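Local coordinates for beta-glucanase (Bacteroides thetaiotaomicron, PDB 6EUG), which probably hydrolyses beta-1,3-galactosidic bonds in arabinogalactan breakdown through its family 43 glycosidase domain, the part of the longer protein present here, at residues Phe123-Leu127 and Asp245-His249. Numbering follows the deposited sequence.
Sequences FVMWL and DYLSH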
ATOM      1  N   PHE A 123      17.248  -5.238   4.467  1.00 15.02           N
ATOM      2  CA  PHE A 123      15.897  -4.668   4.561  1.00 16.74           C
ATOM      3  C   PHE A 123      15.602  -3.794   3.342  1.00 15.87           C
ATOM      4  O   PHE A 123      16.380  -2.909   3.008  1.00 17.74           O
ATOM      5  CB  PHE A 123      15.749  -3.852   5.835  1.00 18.03           C
ATOM      6  CG  PHE A 123      15.913  -4.683   7.078  1.00 20.35           C
ATOM      7  CD1 PHE A 123      17.190  -4.941   7.587  1.00 24.95           C
ATOM      8  CD2 PHE A 123      14.809  -5.239   7.714  1.00 22.24           C
ATOM      9  CE1 PHE A 123      17.351  -5.733   8.727  1.00 25.67           C
ATOM     10  CE2 PHE A 123      14.969  -6.033   8.852  1.00 23.94           C
ATOM     11  CZ  PHE A 123      16.233  -6.260   9.358  1.00 26.07           C
ATOM     12  N   VAL A 124      14.462  -4.064   2.686  1.00 14.33           N
ATOM     13  CA  VAL A 124      14.121  -3.409   1.438  1.00 16.13           C
ATOM     14  C   VAL A 124      12.810  -2.619   1.627  1.00 17.08           C
ATOM     15  O   VAL A 124      11.765  -3.209   1.969  1.00 14.29           O
ATOM     16  CB  VAL A 124      13.961  -4.447   0.311  1.00 15.95           C
ATOM     17  CG1 VAL A 124      13.646  -3.745  -1.009  1.00 15.82           C
ATOM     18  CG2 VAL A 124      15.223  -5.328   0.214  1.00 16.87           C
ATOM     19  N   MET A 125      12.888  -1.305   1.398  1.00 14.03           N
ATOM     20  CA  MET A 125      11.734  -0.367   1.433  1.00 15.23           C
ATOM     21  C   MET A 125      11.257  -0.015   0.021  1.00 15.47           C
ATOM     22  O   MET A 125      12.064   0.372  -0.838  1.00 13.98           O
ATOM     23  CB  MET A 125      12.112   0.928   2.159  1.00 14.39           C
ATOM     24  CG  MET A 125      10.943   1.860   2.459  1.00 15.18           C
ATOM     25  SD  MET A 125      11.458   3.447   3.165  1.00 16.09           S
ATOM     26  CE  MET A 125      11.824   2.982   4.868  1.00 18.34           C
ATOM     27  N   TRP A 126       9.946  -0.163  -0.215  1.00 13.59           N
ATOM     28  CA  TRP A 126       9.313   0.361  -1.418  1.00 13.80           C
ATOM     29  C   TRP A 126       8.320   1.430  -0.981  1.00 13.10           C
ATOM     30  O   TRP A 126       7.743   1.349   0.119  1.00 12.94           O
ATOM     31  CB  TRP A 126       8.585  -0.748  -2.218  1.00 13.06           C
ATOM     32  CG  TRP A 126       9.531  -1.675  -3.009  1.00 12.97           C
ATOM     33  CD1 TRP A 126      10.178  -2.767  -2.538  1.00 14.94           C
ATOM     34  CD2 TRP A 126       9.875  -1.581  -4.404  1.00 14.29           C
ATOM     35  NE1 TRP A 126      10.909  -3.356  -3.530  1.00 14.91           N
ATOM     36  CE2 TRP A 126      10.715  -2.679  -4.700  1.00 15.34           C
ATOM     37  CE3 TRP A 126       9.535  -0.698  -5.432  1.00 16.54           C
ATOM     38  CZ2 TRP A 126      11.272  -2.882  -5.969  1.00 16.50           C
ATOM     39  CZ3 TRP A 126      10.072  -0.906  -6.698  1.00 16.90           C
ATOM     40  CH2 TRP A 126      10.934  -2.003  -6.953  1.00 19.17           C
ATOM     41  N   LEU A 127       8.129   2.435  -1.831  1.00 11.88           N
ATOM     42  CA  LEU A 127       7.179   3.516  -1.538  1.00 13.66           C
ATOM     43  C   LEU A 127       6.647   4.144  -2.830  1.00 14.28           C
ATOM     44  O   LEU A 127       7.256   3.985  -3.885  1.00 13.50           O
ATOM     45  CB  LEU A 127       7.838   4.547  -0.617  1.00 15.38           C
ATOM     46  CG  LEU A 127       9.067   5.230  -1.221  1.00 18.68           C
ATOM     47  CD1 LEU A 127       9.050   6.705  -0.887  1.00 22.60           C
ATOM     48  CD2 LEU A 127      10.385   4.608  -0.779  1.00 20.23           C
ATOM     49  N   ASP A 245      16.403 -10.578  -5.074  1.00 16.38           N
ATOM     50  CA  ASP A 245      16.962  -9.642  -4.081  1.00 16.80           C
ATOM     51  C   ASP A 245      15.943  -8.548  -3.631  1.00 15.80           C
ATOM     52  O   ASP A 245      16.248  -7.729  -2.753  1.00 17.55           O
ATOM     53  CB  ASP A 245      18.303  -8.996  -4.547  1.00 19.84           C
ATOM     54  CG  ASP A 245      18.180  -8.157  -5.795  1.00 19.31           C
ATOM     55  OD1 ASP A 245      17.044  -7.982  -6.320  1.00 19.58           O
ATOM     56  OD2 ASP A 245      19.248  -7.708  -6.288  1.00 21.20           O
ATOM     57  N   TYR A 246      14.745  -8.608  -4.205  1.00 16.12           N
ATOM     58  CA  TYR A 246      13.637  -7.670  -3.948  1.00 15.00           C
ATOM     59  C   TYR A 246      13.885  -6.265  -4.458  1.00 15.69           C
ATOM     60  O   TYR A 246      13.094  -5.365  -4.161  1.00 15.98           O
ATOM     61  CB  TYR A 246      13.168  -7.642  -2.461  1.00 15.94           C
ATOM     62  CG  TYR A 246      12.752  -8.951  -1.827  1.00 15.76           C
ATOM     63  CD1 TYR A 246      12.510 -10.104  -2.587  1.00 17.53           C
ATOM     64  CD2 TYR A 246      12.581  -9.040  -0.443  1.00 15.44           C
ATOM     65  CE1 TYR A 246      12.150 -11.303  -1.975  1.00 15.71           C
ATOM     66  CE2 TYR A 246      12.225 -10.233   0.162  1.00 16.01           C
ATOM     67  CZ  TYR A 246      11.990 -11.357  -0.602  1.00 16.17           C
ATOM     68  OH  TYR A 246      11.616 -12.557   0.038  1.00 20.12           O
ATOM     69  N   LEU A 247      14.904  -6.052  -5.298  1.00 14.75           N
ATOM     70  CA  LEU A 247      15.263  -4.676  -5.690  1.00 16.17           C
ATOM     71  C   LEU A 247      14.751  -4.242  -7.059  1.00 16.58           C
ATOM     72  O   LEU A 247      14.908  -3.073  -7.410  1.00 16.94           O
ATOM     73  CB  LEU A 247      16.806  -4.472  -5.639  1.00 16.83           C
ATOM     74  CG  LEU A 247      17.460  -4.795  -4.313  1.00 17.53           C
ATOM     75  CD1 LEU A 247      18.983  -4.563  -4.413  1.00 18.66           C
ATOM     76  CD2 LEU A 247      16.860  -4.060  -3.129  1.00 20.69           C
ATOM     77  N   SER A 248      14.102  -5.150  -7.801  1.00 15.68           N
ATOM     78  CA  SER A 248      13.569  -4.854  -9.122  1.00 16.19           C
ATOM     79  C   SER A 248      12.433  -5.815  -9.438  1.00 15.45           C
ATOM     80  O   SER A 248      12.212  -6.773  -8.663  1.00 16.80           O
ATOM     81  CB  SER A 248      14.685  -4.930 -10.176  1.00 17.03           C
ATOM     82  OG  SER A 248      15.121  -6.278 -10.383  1.00 19.84           O
ATOM     83  N   HIS A 249      11.744  -5.571 -10.551  1.00 18.10           N
ATOM     84  CA  HIS A 249      10.622  -6.427 -11.022  1.00 17.14           C
ATOM     85  C   HIS A 249      11.121  -7.440 -12.060  1.00 20.73           C
ATOM     86  O   HIS A 249      12.076  -7.150 -12.788  1.00 23.67           O
ATOM     87  CB  HIS A 249       9.519  -5.599 -11.631  1.00 19.48           C
ATOM     88  CG  HIS A 249       8.940  -4.563 -10.716  1.00 18.14           C
ATOM     89  ND1 HIS A 249       9.395  -3.262 -10.671  1.00 17.97           N
ATOM     90  CD2 HIS A 249       7.930  -4.638  -9.817  1.00 16.81           C
ATOM     91  CE1 HIS A 249       8.697  -2.594  -9.770  1.00 15.76           C
ATOM     92  NE2 HIS A 249       7.774  -3.392  -9.279  1.00 17.21           N
TER
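Between two neighbouring four-stranded blades, Trp126 and Val124 on strand 122-130 face the loop that follows strand 236-242. Trp126 NE1 donates its N-H to the carbonyl O of Tyr246 at 3.0 Å. That oxygen lies in the ring plane, and the C=O points almost straight at the donor (174°), although the hydrogen bond is bent at the hydrogen (N-H...O 148°). The same peptide is gripped at its other end, where Leu247 N reaches Asp245 OD1 at 3.1 Å from above the carboxylate plane, closing an Asx turn. This is a blade-to-blade joint of the five-bladed beta-propeller of family 43, the second blade meeting the third, each built from antiparallel strands. Beside the indole bond, Val124 CG1, anti to the backbone N, touches Tyr246 O at 3.6 Å and Leu247 CD2 at 3.9 Å; Val124 CG2 lies 4.1 Å from Tyr246 CB. At the far end of the indole, Trp126 CH2 meets His249 CE1 at 3.6 Å, the six-membered ring of Trp126 and the His249 ring inclined by 57°. His249 NE2 is hydrogen-bonded to His227 ND1, within the third blade, while Tyr246 sends its hydroxyl away to Gly223 O.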